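PDB 2NYI: unknown protein from Galdieria sulphuraria, which is of unknown function but carries tandem ACT domains, a fold that in relatives commonly binds small ligands such as amino acids. Local coordinates for residues 3-8 with 77-82; 12-17 with 43-48; 91-96 with 144-149; 97-102 with 138-143. All blocks are in the same frame, centred on the assembly; numbering follows the deposited sequence.

Contact 1 (3-8 with 77-82)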
loop_
_atom_site.group_PDB
_atom_site.type_symbol
_atom_site.label_atom_id
_atom_site.label_comp_id
_atom_site.label_asym_id
_atom_site.label_seq_id
_atom_site.Cartn_x
_atom_site.Cartn_y
_atom_site.Cartn_z
ATOM N N THR A 3 26.035 8.675 -4.149
ATOM C CA THR A 3 24.593 8.591 -3.934
ATOM C C THR A 3 24.271 7.590 -2.824
ATOM O O THR A 3 24.899 6.539 -2.720
ATOM C CB THR A 3 23.821 8.265 -5.242
ATOM O OG1 THR A 3 22.412 8.232 -4.979
ATOM C CG2 THR A 3 24.261 6.926 -5.842
ATOM N N GLN A 4 23.304 7.934 -1.983
ATOM C CA GLN A 4 22.903 7.061 -0.887
ATOM C C GLN A 4 21.405 6.831 -0.984
ATOM O O GLN A 4 20.689 7.697 -1.479
ATOM C CB GLN A 4 23.222 7.701 0.459
ATOM C CG GLN A 4 24.672 8.155 0.621
ATOM C CD GLN A 4 25.665 7.011 0.723
ATOM O OE1 GLN A 4 25.295 5.869 0.998
ATOM N NE2 GLN A 4 26.942 7.322 0.511
ATOM N N SER A 5 20.949 5.680 -0.497
ATOM C CA SER A 5 19.515 5.343 -0.497
ATOM C C SER A 5 18.879 5.469 0.893
ATOM O O SER A 5 19.473 5.068 1.900
ATOM C CB SER A 5 19.301 3.932 -1.044
ATOM O OG SER A 5 17.916 3.576 -0.968
ATOM N N PHE A 6 17.665 6.019 0.940
ATOM C CA PHE A 6 16.957 6.236 2.196
ATOM C C PHE A 6 15.551 5.657 2.058
ATOM O O PHE A 6 14.997 5.623 0.954
ATOM C CB PHE A 6 16.869 7.737 2.519
ATOM C CG PHE A 6 18.214 8.391 2.690
ATOM C CD1 PHE A 6 18.827 8.423 3.925
ATOM C CD2 PHE A 6 18.889 8.918 1.579
ATOM C CE1 PHE A 6 20.110 9.013 4.076
ATOM C CE2 PHE A 6 20.158 9.504 1.722
ATOM C CZ PHE A 6 20.756 9.556 2.967
ATOM N N VAL A 7 14.994 5.183 3.170
ATOM C CA VAL A 7 13.619 4.684 3.211
ATOM C C VAL A 7 12.804 5.695 3.989
ATOM O O VAL A 7 13.150 6.066 5.118
ATOM C CB VAL A 7 13.498 3.291 3.875
ATOM C CG1 VAL A 7 12.124 2.691 3.588
ATOM C CG2 VAL A 7 14.605 2.362 3.361
ATOM N N VAL A 8 11.739 6.161 3.349
ATOM C CA VAL A 8 10.864 7.183 3.887
ATOM C C VAL A 8 9.454 6.602 4.023
ATOM O O VAL A 8 8.959 5.961 3.088
ATOM C CB VAL A 8 10.825 8.418 2.918
ATOM C CG1 VAL A 8 9.806 9.456 3.381
ATOM C CG2 VAL A 8 12.210 9.031 2.790
ATOM N N ARG A 77 15.144 7.025 7.177
ATOM C CA ARG A 77 16.308 6.307 7.690
ATOM C C ARG A 77 17.141 5.836 6.516
ATOM O O ARG A 77 16.633 5.739 5.395
ATOM C CB ARG A 77 15.908 5.104 8.541
ATOM C CG ARG A 77 15.140 4.030 7.788
ATOM C CD ARG A 77 14.903 2.793 8.622
ATOM N NE ARG A 77 14.103 1.818 7.881
ATOM C CZ ARG A 77 14.600 0.883 7.064
ATOM N NH1 ARG A 77 15.912 0.758 6.859
ATOM N NH2 ARG A 77 13.777 0.054 6.448
ATOM N N ARG A 78 18.425 5.576 6.764
ATOM C CA ARG A 78 19.293 5.004 5.744
ATOM C C ARG A 78 18.690 3.668 5.315
ATOM O O ARG A 78 18.073 2.959 6.130
ATOM C CB ARG A 78 20.721 4.797 6.285
ATOM C CG ARG A 78 21.862 5.460 5.481
ATOM C CD ARG A 78 21.439 5.917 4.094
ATOM N NE ARG A 78 22.380 5.600 3.022
ATOM C CZ ARG A 78 22.494 4.407 2.440
ATOM N NH1 ARG A 78 21.753 3.385 2.840
ATOM N NH2 ARG A 78 23.367 4.225 1.458
ATOM N N ALA A 79 18.844 3.339 4.035
ATOM C CA ALA A 79 18.424 2.045 3.510
ATOM C C ALA A 79 19.232 0.930 4.161
ATOM O O ALA A 79 20.409 1.114 4.492
ATOM C CB ALA A 79 18.584 1.992 1.999
ATOM N N SER A 80 18.588 -0.216 4.335
ATOM C CA SER A 80 19.167 -1.365 5.024
ATOM C C SER A 80 20.348 -1.957 4.262
ATOM O O SER A 80 20.368 -1.960 3.027
ATOM C CB SER A 80 18.099 -2.438 5.251
ATOM O OG SER A 80 16.991 -1.912 5.974
ATOM N N SER A 81 21.334 -2.453 5.007
ATOM C CA SER A 81 22.466 -3.138 4.405
ATOM C C SER A 81 22.089 -4.592 4.105
ATOM O O SER A 81 22.000 -4.978 2.935
ATOM C CB SER A 81 23.709 -3.048 5.304
ATOM O OG SER A 81 23.481 -3.649 6.571
ATOM N N VAL A 82 21.830 -5.362 5.168
ATOM C CA VAL A 82 21.590 -6.824 5.122
ATOM C C VAL A 82 20.848 -7.336 3.876
ATOM O O VAL A 82 21.375 -8.154 3.118
ATOM C CB VAL A 82 20.875 -7.326 6.420
ATOM C CG1 VAL A 82 19.488 -6.693 6.577
ATOM C CG2 VAL A 82 20.786 -8.851 6.439
#
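Arg77, near the end of strand 73-78, makes a reciprocal pair of backbone bonds with Val7: Val7 N to Arg77 O is 2.8 Å, nearly along the C=O axis, and Arg77 N returns to Val7 O at 3.0 Å. Its side chain starts from the crowded position between N and carbonyl carbon (chi1 63°), then runs extended beside Val7, whose CG2 sits over one face of the guanidinium, 3.9 Å from Arg77 NH2. That guanidinium donates from NH1 to Ser80 OG, while NE and NH2 reach Asp44 and Gly42 of the second subunit. Arg78 begins away from strand 4-13 but bends back at chi2 and chi3. Its CD lies over one face of the Phe6 ring, 3.4 Å from Phe6 CE1, and NH2 donates to Gln4 OE1 at 2.6 Å, in the planes of both the amide carbonyl and the guanidinium. Beyond the strand, Ala79 N still bonds Ser5 O at 2.8 Å, from above the carbonyl plane, and Ala79 CB packs 3.4 Å from Ser5 OG. One arginine charge is thus spent at the subunit interface, whereas the other, exposed, meets a neutral amide in the conformer described and is probably only loosely fixed.

Contact 2 (12-17 with 43-48); sequences GSDRVG and GDFAMI
Backbone pairing makes the close-knit part of this contact. Gly12 and Phe45 form an antiparallel hydrogen-bonded pair in which Phe45 N meets Gly12 O at 2.8 Å, nearly along the C=O axis, and Gly12 N answers Phe45 O at 3.1 Å. Phe45 CB rests 3.6 Å from Gly12 O, and with CG anti to the backbone N (chi1 170°) the ring leads off into the hydrophobic interior, against Ile18 and Val19 of helix 18-28 and Met38 and Cys40 of strand 32-41. Asp14, also with CG anti to its N (chi1 -166°), crosses the Phe45 side chain at about a right angle; its OD1 comes to the ring edge, 3.9 Å from Phe45 CD1.

Toward the turn the packing loosens and water takes part. Asp14 N reaches Gly43 O at 2.8 Å in a straight bond (169°), but from above the carbonyl plane, and water 1 donates to both Gly43 O and Asp14 O. Here the side chains of Ser13 and Asp44 diverge across a non-hydrogen-bonded pair: Ser13 is exposed to solvent, whereas Asp44 is buried where its carboxylate forms a salt bridge with Arg77 of the second subunit. Gly17 then takes the N-cap position of helix 18-28. The arrangement joins the central strand 4-13, at its exit into the first helix, to strand 44-53, as in the βαββαβ topology of an ACT domain.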
loop_
_atom_site.group_PDB
_atom_site.type_symbol
_atom_site.label_atom_id
_atom_site.label_comp_id
_atom_site.label_asym_id
_atom_site.label_seq_id
_atom_site.Cartn_x
_atom_site.Cartn_y
_atom_site.Cartn_z
ATOM N N GLY A 12 -0.843 9.839 7.129
ATOM C CA GLY A 12 -1.715 10.929 7.570
ATOM C C GLY A 12 -3.098 10.786 6.976
ATOM O O GLY A 12 -3.418 9.764 6.355
ATOM N N SER A 13 -3.939 11.787 7.201
ATOM C CA SER A 13 -5.282 11.782 6.617
ATOM C C SER A 13 -5.201 12.099 5.139
ATOM O O SER A 13 -4.463 13.004 4.716
ATOM C CB SER A 13 -6.193 12.797 7.316
ATOM O OG SER A 13 -6.211 12.536 8.707
ATOM N N ASP A 14 -5.963 11.355 4.350
ATOM C CA ASP A 14 -5.958 11.509 2.898
ATOM C C ASP A 14 -6.547 12.845 2.440
ATOM O O ASP A 14 -7.525 13.379 3.019
ATOM C CB ASP A 14 -6.697 10.348 2.234
ATOM C CG ASP A 14 -6.446 10.275 0.737
ATOM O OD1 ASP A 14 -5.315 10.595 0.299
ATOM O OD2 ASP A 14 -7.372 9.895 -0.005
ATOM N N ARG A 15 -5.948 13.368 1.378
ATOM C CA ARG A 15 -6.460 14.562 0.698
ATOM C C ARG A 15 -5.818 14.594 -0.684
ATOM O O ARG A 15 -4.818 13.923 -0.927
ATOM C CB ARG A 15 -6.118 15.827 1.489
ATOM C CG ARG A 15 -4.618 16.070 1.669
ATOM C CD ARG A 15 -4.279 17.522 1.858
ATOM N NE ARG A 15 -2.866 17.722 2.196
ATOM C CZ ARG A 15 -1.873 17.880 1.324
ATOM N NH1 ARG A 15 -2.098 17.868 0.018
ATOM N NH2 ARG A 15 -0.630 18.058 1.781
ATOM N N VAL A 16 -6.392 15.383 -1.593
ATOM C CA VAL A 16 -5.807 15.535 -2.911
ATOM C C VAL A 16 -4.448 16.228 -2.748
ATOM O O VAL A 16 -4.301 17.133 -1.911
ATOM C CB VAL A 16 -6.750 16.329 -3.854
ATOM C CG1 VAL A 16 -6.025 16.755 -5.124
ATOM C CG2 VAL A 16 -7.973 15.476 -4.208
ATOM N N GLY A 17 -3.459 15.774 -3.510
ATOM C CA GLY A 17 -2.195 16.500 -3.611
ATOM C C GLY A 17 -1.078 16.053 -2.700
ATOM O O GLY A 17 -0.036 16.696 -2.662
ATOM N N GLY A 43 -10.132 7.049 4.289
ATOM C CA GLY A 43 -9.735 8.415 4.658
ATOM C C GLY A 43 -8.294 8.578 5.136
ATOM O O GLY A 43 -7.871 9.689 5.488
ATOM N N ASP A 44 -7.537 7.477 5.171
ATOM C CA ASP A 44 -6.125 7.518 5.532
ATOM C C ASP A 44 -5.243 7.298 4.292
ATOM O O ASP A 44 -5.642 6.654 3.302
ATOM C CB ASP A 44 -5.771 6.430 6.583
ATOM C CG ASP A 44 -6.018 6.869 8.025
ATOM O OD1 ASP A 44 -6.473 8.017 8.283
ATOM O OD2 ASP A 44 -5.751 6.036 8.921
ATOM N N PHE A 45 -4.024 7.805 4.403
ATOM C CA PHE A 45 -2.988 7.742 3.380
ATOM C C PHE A 45 -1.727 7.124 4.011
ATOM O O PHE A 45 -1.334 7.489 5.113
ATOM C CB PHE A 45 -2.695 9.175 2.840
ATOM C CG PHE A 45 -1.472 9.255 1.959
ATOM C CD1 PHE A 45 -1.608 9.362 0.574
ATOM C CD2 PHE A 45 -0.191 9.237 2.511
ATOM C CE1 PHE A 45 -0.465 9.432 -0.252
ATOM C CE2 PHE A 45 0.957 9.297 1.697
ATOM C CZ PHE A 45 0.808 9.395 0.315
ATOM N N ALA A 46 -1.083 6.206 3.292
ATOM C CA ALA A 46 0.234 5.699 3.726
ATOM C C ALA A 46 1.088 5.494 2.465
ATOM O O ALA A 46 0.570 5.046 1.407
ATOM C CB ALA A 46 0.081 4.384 4.527
HETATM N N MSE A 47 2.381 5.808 2.570
HETATM C CA MSE A 47 3.313 5.583 1.452
HETATM C C MSE A 47 4.712 5.323 1.961
HETATM O O MSE A 47 5.158 5.951 2.919
HETATM C CB MSE A 47 3.325 6.815 0.517
HETATM C CG MSE A 47 4.265 6.656 -0.683
HETATM SE SE MSE A 47 3.906 8.021 -2.038
HETATM C CE MSE A 47 4.499 9.368 -1.150
ATOM N N ILE A 48 5.387 4.390 1.315
ATOM C CA ILE A 48 6.790 4.098 1.592
ATOM C C ILE A 48 7.543 4.366 0.284
ATOM O O ILE A 48 7.081 3.995 -0.798
ATOM C CB ILE A 48 7.005 2.657 2.053
ATOM C CG1 ILE A 48 6.117 2.365 3.280
ATOM C CG2 ILE A 48 8.504 2.443 2.441
ATOM C CD1 ILE A 48 6.037 0.881 3.631
HETATM O O HOH W 1 -9.293 12.008 4.719
#

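Contact 3 (91-96 with 144-149)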
loop_
_atom_site.group_PDB
_atom_site.type_symbol
_atom_site.label_atom_id
_atom_site.label_comp_id
_atom_site.label_asym_id
_atom_site.label_seq_id
_atom_site.Cartn_x
_atom_site.Cartn_y
_atom_site.Cartn_z
ATOM N N THR A 91 14.189 -18.749 -1.156
ATOM C CA THR A 91 12.943 -17.959 -1.081
ATOM C C THR A 91 12.388 -17.736 -2.490
ATOM O O THR A 91 13.143 -17.401 -3.417
ATOM C CB THR A 91 13.187 -16.613 -0.382
ATOM O OG1 THR A 91 13.625 -16.859 0.955
ATOM C CG2 THR A 91 11.908 -15.769 -0.326
ATOM N N ARG A 92 11.076 -17.943 -2.636
ATOM C CA ARG A 92 10.324 -17.652 -3.863
ATOM C C ARG A 92 9.054 -16.864 -3.487
ATOM O O ARG A 92 8.615 -16.891 -2.329
ATOM C CB ARG A 92 9.955 -18.947 -4.615
ATOM C CG ARG A 92 11.158 -19.766 -5.191
ATOM C CD ARG A 92 11.956 -18.980 -6.235
ATOM N NE ARG A 92 13.062 -19.789 -6.775
ATOM C CZ ARG A 92 14.263 -19.928 -6.215
ATOM N NH1 ARG A 92 14.556 -19.313 -5.074
ATOM N NH2 ARG A 92 15.180 -20.703 -6.805
ATOM N N GLU A 93 8.482 -16.160 -4.459
ATOM C CA GLU A 93 7.261 -15.422 -4.208
ATOM C C GLU A 93 6.089 -16.159 -4.813
ATOM O O GLU A 93 6.233 -16.877 -5.829
ATOM C CB GLU A 93 7.383 -13.993 -4.728
ATOM C CG GLU A 93 8.468 -13.226 -3.993
ATOM C CD GLU A 93 8.453 -11.733 -4.293
ATOM O OE1 GLU A 93 8.013 -11.341 -5.389
ATOM O OE2 GLU A 93 8.904 -10.953 -3.429
ATOM N N TYR A 94 4.940 -15.986 -4.168
ATOM C CA TYR A 94 3.735 -16.714 -4.481
ATOM C C TYR A 94 2.581 -15.741 -4.382
ATOM O O TYR A 94 2.552 -14.881 -3.492
ATOM C CB TYR A 94 3.494 -17.830 -3.462
ATOM C CG TYR A 94 4.578 -18.889 -3.457
ATOM C CD1 TYR A 94 4.439 -20.048 -4.196
ATOM C CD2 TYR A 94 5.737 -18.711 -2.717
ATOM C CE1 TYR A 94 5.443 -21.026 -4.212
ATOM C CE2 TYR A 94 6.779 -19.676 -2.750
ATOM C CZ TYR A 94 6.607 -20.827 -3.484
ATOM O OH TYR A 94 7.607 -21.794 -3.489
ATOM N N GLU A 95 1.633 -15.902 -5.282
ATOM C CA GLU A 95 0.404 -15.115 -5.237
ATOM C C GLU A 95 -0.611 -15.958 -4.475
ATOM O O GLU A 95 -0.797 -17.152 -4.762
ATOM C CB GLU A 95 -0.090 -14.788 -6.649
ATOM C CG GLU A 95 0.782 -13.762 -7.380
ATOM C CD GLU A 95 0.646 -12.336 -6.810
ATOM O OE1 GLU A 95 -0.355 -12.042 -6.108
ATOM O OE2 GLU A 95 1.541 -11.500 -7.079
ATOM N N LEU A 96 -1.229 -15.335 -3.481
ATOM C CA LEU A 96 -2.190 -16.002 -2.621
ATOM C C LEU A 96 -3.543 -15.330 -2.804
ATOM O O LEU A 96 -3.647 -14.087 -2.777
ATOM C CB LEU A 96 -1.710 -15.930 -1.161
ATOM C CG LEU A 96 -2.670 -16.327 -0.025
ATOM C CD1 LEU A 96 -2.898 -17.834 -0.012
ATOM C CD2 LEU A 96 -2.075 -15.913 1.288
ATOM N N ARG A 144 0.732 -11.129 -2.022
ATOM C CA ARG A 144 1.991 -11.717 -2.469
ATOM C C ARG A 144 2.803 -12.057 -1.229
ATOM O O ARG A 144 3.023 -11.200 -0.352
ATOM C CB ARG A 144 2.745 -10.743 -3.365
ATOM C CG ARG A 144 3.912 -11.347 -4.139
ATOM C CD ARG A 144 4.482 -10.234 -4.999
ATOM N NE ARG A 144 5.532 -10.650 -5.918
ATOM C CZ ARG A 144 5.389 -10.735 -7.240
ATOM N NH1 ARG A 144 4.222 -10.458 -7.813
ATOM N NH2 ARG A 144 6.418 -11.107 -7.989
ATOM N N VAL A 145 3.230 -13.315 -1.145
ATOM C CA VAL A 145 3.979 -13.811 0.011
ATOM C C VAL A 145 5.276 -14.464 -0.453
ATOM O O VAL A 145 5.393 -14.852 -1.611
ATOM C CB VAL A 145 3.140 -14.840 0.860
ATOM C CG1 VAL A 145 1.825 -14.209 1.332
ATOM C CG2 VAL A 145 2.883 -16.167 0.075
ATOM N N ALA A 146 6.253 -14.560 0.448
ATOM C CA ALA A 146 7.548 -15.132 0.109
ATOM C C ALA A 146 7.971 -16.125 1.173
ATOM O O ALA A 146 7.918 -15.834 2.374
ATOM C CB ALA A 146 8.605 -14.040 -0.039
ATOM N N PHE A 147 8.416 -17.290 0.713
ATOM C CA PHE A 147 8.965 -18.304 1.598
ATOM C C PHE A 147 9.817 -19.294 0.815
ATOM O O PHE A 147 9.712 -19.377 -0.424
ATOM C CB PHE A 147 7.845 -19.018 2.380
ATOM C CG PHE A 147 6.808 -19.678 1.507
ATOM C CD1 PHE A 147 7.059 -20.919 0.925
ATOM C CD2 PHE A 147 5.574 -19.061 1.276
ATOM C CE1 PHE A 147 6.117 -21.536 0.125
ATOM C CE2 PHE A 147 4.621 -19.661 0.469
ATOM C CZ PHE A 147 4.875 -20.912 -0.096
ATOM N N PRO A 148 10.692 -20.046 1.527
ATOM C CA PRO A 148 11.507 -21.060 0.839
ATOM C C PRO A 148 10.646 -22.085 0.124
ATOM O O PRO A 148 9.759 -22.698 0.739
ATOM C CB PRO A 148 12.281 -21.735 1.982
ATOM C CG PRO A 148 12.379 -20.659 3.053
ATOM C CD PRO A 148 11.027 -19.939 2.958
ATOM N N PHE A 149 10.920 -22.292 -1.164
ATOM C CA PHE A 149 10.080 -23.155 -1.991
ATOM C C PHE A 149 9.875 -24.584 -1.446
ATOM O O PHE A 149 8.828 -25.179 -1.702
ATOM C CB PHE A 149 10.550 -23.192 -3.460
ATOM C CG PHE A 149 11.862 -23.905 -3.673
ATOM C CD1 PHE A 149 11.920 -25.304 -3.698
ATOM C CD2 PHE A 149 13.032 -23.183 -3.877
ATOM C CE1 PHE A 149 13.139 -25.973 -3.880
ATOM C CE2 PHE A 149 14.255 -23.842 -4.072
ATOM C CZ PHE A 149 14.307 -25.237 -4.067
#
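Two adjacent strands of the second four-stranded antiparallel sheet, 91-99 and 137-148, are zipped together here in an ACT-like βαββαβ unit. Paired backbone bonds link Arg92 with Phe147 and Tyr94 with Val145; Tyr94 N to Val145 O, at 2.8 Å, lies nearly along the C=O axis. On the face that carries Tyr94, its ring and that of Phe147 form an offset stack, with centroids 4.2 Å apart and planes only 2° from parallel. Phe147 uses the crowded position between N and carbonyl carbon (chi1 58°), which swings its ring across the tyrosine. Past the stack, Tyr94 OH comes 3.3 Å from Phe149 CB. The other face is dominated by ionic contacts. An extended Arg144 directs NE to Glu93 OE1 at 2.6 Å, met from above the carboxylate plane, and NH2 adds a weak bond to that same atom. Arg144 NH1 makes a weak bond at 3.0 Å to Glu95 OE2, completing a salt-bridge network. One cation is therefore shared by two carboxylates, which should favour their ionised forms, while the opposite face is held mainly by aromatic stacking, with the Arg92 guanidinium, bonded to Pro89 O, against Phe149 at its end.

Contact 4 (97-102 with 138-143); sequences YVEGPD and LFRMGS
Val98 sets its CG1 methyl against the edge of the Phe139 ring, in the ring plane and 3.8 Å from Phe139 CE2. Its CB also lies 3.9 Å from Met141 CB (selenomethionine), the two side chains running side by side. Phe139 and Met141 continue from this face onto Ile106, Val107 and Val110 of helix 106-116. Asp102 approaches near the root of the ring, across from the Val98 methyl, its OD1 3.7 Å from Phe139 CD1. Four backbone bonds hold the strands antiparallel: Val98 N uses a lone pair of Met141 O at 2.9 Å, and Phe139 N meets Gly100 O at 2.8 Å almost exactly along the C=O axis. On the reverse face Glu99, extended with CG anti to its N (chi1 -178°), lies alongside Arg140. Glu99 OE2 forms a long salt bridge at the guanidinium edge, 3.4 Å from Arg140 NE, with the carboxylate and guanidinium planes 52° apart. Leu138 covers the end of the pairing, its CD1 3.4 Å from Gly100 O. Arg140 NH1 also forms a salt bridge with Glu127, so its charge links to both flanking strands, 91-99 and 120-130; the exposed Glu99 pair is likely to add only modest attraction.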
loop_
_atom_site.group_PDB
_atom_site.type_symbol
_atom_site.label_atom_id
_atom_site.label_comp_id
_atom_site.label_asym_id
_atom_site.label_seq_id
_atom_site.Cartn_x
_atom_site.Cartn_y
_atom_site.Cartn_z
ATOM N N TYR A 97 -4.582 -16.138 -2.996
ATOM C CA TYR A 97 -5.934 -15.597 -3.169
ATOM C C TYR A 97 -6.883 -16.379 -2.275
ATOM O O TYR A 97 -6.782 -17.607 -2.187
ATOM C CB TYR A 97 -6.404 -15.709 -4.624
ATOM C CG TYR A 97 -5.442 -15.159 -5.647
ATOM C CD1 TYR A 97 -5.404 -13.789 -5.939
ATOM C CD2 TYR A 97 -4.564 -16.005 -6.329
ATOM C CE1 TYR A 97 -4.513 -13.279 -6.887
ATOM C CE2 TYR A 97 -3.675 -15.509 -7.277
ATOM C CZ TYR A 97 -3.653 -14.148 -7.549
ATOM O OH TYR A 97 -2.766 -13.665 -8.489
ATOM N N VAL A 98 -7.759 -15.660 -1.578
ATOM C CA VAL A 98 -8.739 -16.281 -0.685
ATOM C C VAL A 98 -10.100 -15.678 -1.012
ATOM O O VAL A 98 -10.220 -14.454 -1.148
ATOM C CB VAL A 98 -8.409 -15.998 0.816
ATOM C CG1 VAL A 98 -9.419 -16.678 1.751
ATOM C CG2 VAL A 98 -6.949 -16.386 1.162
ATOM N N GLU A 99 -11.125 -16.517 -1.141
ATOM C CA GLU A 99 -12.478 -15.996 -1.337
ATOM C C GLU A 99 -13.493 -16.925 -0.684
ATOM O O GLU A 99 -13.397 -18.148 -0.821
ATOM C CB GLU A 99 -12.768 -15.837 -2.834
ATOM C CG GLU A 99 -14.139 -15.252 -3.152
ATOM C CD GLU A 99 -14.332 -14.976 -4.630
ATOM O OE1 GLU A 99 -15.385 -15.381 -5.166
ATOM O OE2 GLU A 99 -13.440 -14.352 -5.252
ATOM N N GLY A 100 -14.450 -16.339 0.033
ATOM C CA GLY A 100 -15.585 -17.082 0.572
ATOM C C GLY A 100 -16.434 -16.209 1.478
ATOM O O GLY A 100 -16.269 -14.996 1.483
ATOM N N PRO A 101 -17.335 -16.828 2.274
ATOM C CA PRO A 101 -18.141 -16.039 3.212
ATOM C C PRO A 101 -17.205 -15.327 4.184
ATOM O O PRO A 101 -16.210 -15.913 4.607
ATOM C CB PRO A 101 -18.942 -17.101 3.976
ATOM C CG PRO A 101 -18.903 -18.316 3.127
ATOM C CD PRO A 101 -17.614 -18.269 2.367
ATOM N N ASP A 102 -17.513 -14.075 4.505
ATOM C CA ASP A 102 -16.784 -13.357 5.544
ATOM C C ASP A 102 -17.109 -13.930 6.928
ATOM O O ASP A 102 -18.218 -14.412 7.171
ATOM C CB ASP A 102 -17.082 -11.869 5.498
ATOM C CG ASP A 102 -16.181 -11.064 6.425
ATOM O OD1 ASP A 102 -14.964 -11.342 6.481
ATOM O OD2 ASP A 102 -16.684 -10.147 7.093
ATOM N N LEU A 138 -19.337 -11.270 1.241
ATOM C CA LEU A 138 -18.228 -11.951 0.579
ATOM C C LEU A 138 -16.921 -11.326 1.052
ATOM O O LEU A 138 -16.838 -10.115 1.222
ATOM C CB LEU A 138 -18.345 -11.861 -0.941
ATOM C CG LEU A 138 -17.301 -12.684 -1.728
ATOM C CD1 LEU A 138 -17.530 -14.205 -1.584
ATOM C CD2 LEU A 138 -17.251 -12.283 -3.205
ATOM N N PHE A 139 -15.938 -12.187 1.300
ATOM C CA PHE A 139 -14.602 -11.777 1.697
ATOM C C PHE A 139 -13.671 -12.147 0.557
ATOM O O PHE A 139 -13.747 -13.257 0.036
ATOM C CB PHE A 139 -14.191 -12.495 2.983
ATOM C CG PHE A 139 -12.714 -12.380 3.301
ATOM C CD1 PHE A 139 -12.214 -11.253 3.959
ATOM C CD2 PHE A 139 -11.831 -13.404 2.933
ATOM C CE1 PHE A 139 -10.826 -11.137 4.254
ATOM C CE2 PHE A 139 -10.470 -13.318 3.232
ATOM C CZ PHE A 139 -9.963 -12.176 3.893
ATOM N N ARG A 140 -12.799 -11.215 0.161
ATOM C CA ARG A 140 -11.759 -11.516 -0.822
ATOM C C ARG A 140 -10.418 -11.042 -0.299
ATOM O O ARG A 140 -10.335 -9.959 0.277
ATOM C CB ARG A 140 -12.046 -10.808 -2.144
ATOM C CG ARG A 140 -13.189 -11.419 -2.961
ATOM C CD ARG A 140 -12.963 -11.129 -4.438
ATOM N NE ARG A 140 -14.209 -11.087 -5.198
ATOM C CZ ARG A 140 -14.694 -10.001 -5.797
ATOM N NH1 ARG A 140 -14.038 -8.844 -5.741
ATOM N NH2 ARG A 140 -15.839 -10.074 -6.460
HETATM N N MSE A 141 -9.388 -11.861 -0.488
HETATM C CA MSE A 141 -8.033 -11.469 -0.113
HETATM C C MSE A 141 -7.085 -11.760 -1.255
HETATM O O MSE A 141 -7.138 -12.818 -1.864
HETATM C CB MSE A 141 -7.589 -12.204 1.144
HETATM C CG MSE A 141 -6.130 -12.019 1.447
HETATM SE SE MSE A 141 -5.676 -12.900 3.107
HETATM C CE MSE A 141 -4.108 -13.287 2.677
ATOM N N GLY A 142 -6.224 -10.805 -1.567
ATOM C CA GLY A 142 -5.191 -11.034 -2.570
ATOM C C GLY A 142 -3.871 -10.622 -1.960
ATOM O O GLY A 142 -3.760 -9.544 -1.365
ATOM N N SER A 143 -2.851 -11.453 -2.122
ATOM C CA SER A 143 -1.618 -11.211 -1.404
ATOM C C SER A 143 -0.427 -11.747 -2.216
ATOM O O SER A 143 -0.577 -12.683 -3.017
ATOM C CB SER A 143 -1.697 -11.927 -0.049
ATOM O OG SER A 143 -0.698 -11.478 0.856
#

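How the contacts relate
Contacts 1 and 2 tie the central strand 4-13 of the first sheet to its two neighbours, 73-78 and 44-53; contacts 3 and 4 lie along one strand pair, 91-99 with 137-148, in the second sheet. Buried residues form the core of each: Phe6 and Val7, Asp44 and Phe45, Tyr94 with Val145 and Phe147, and Val98 with Phe139 and Met141, whereas Arg78, Ser13, Glu99 and Arg140 lie at the surface. Contacts 3 and 4 join directly, Leu96 N probably bonding Ser143 O at 2.8 Å, and in both a largely apolar face backs a charged one. Only contacts 1 and 2 touch the second subunit, sending out complementary charges, Arg77 and Asp44.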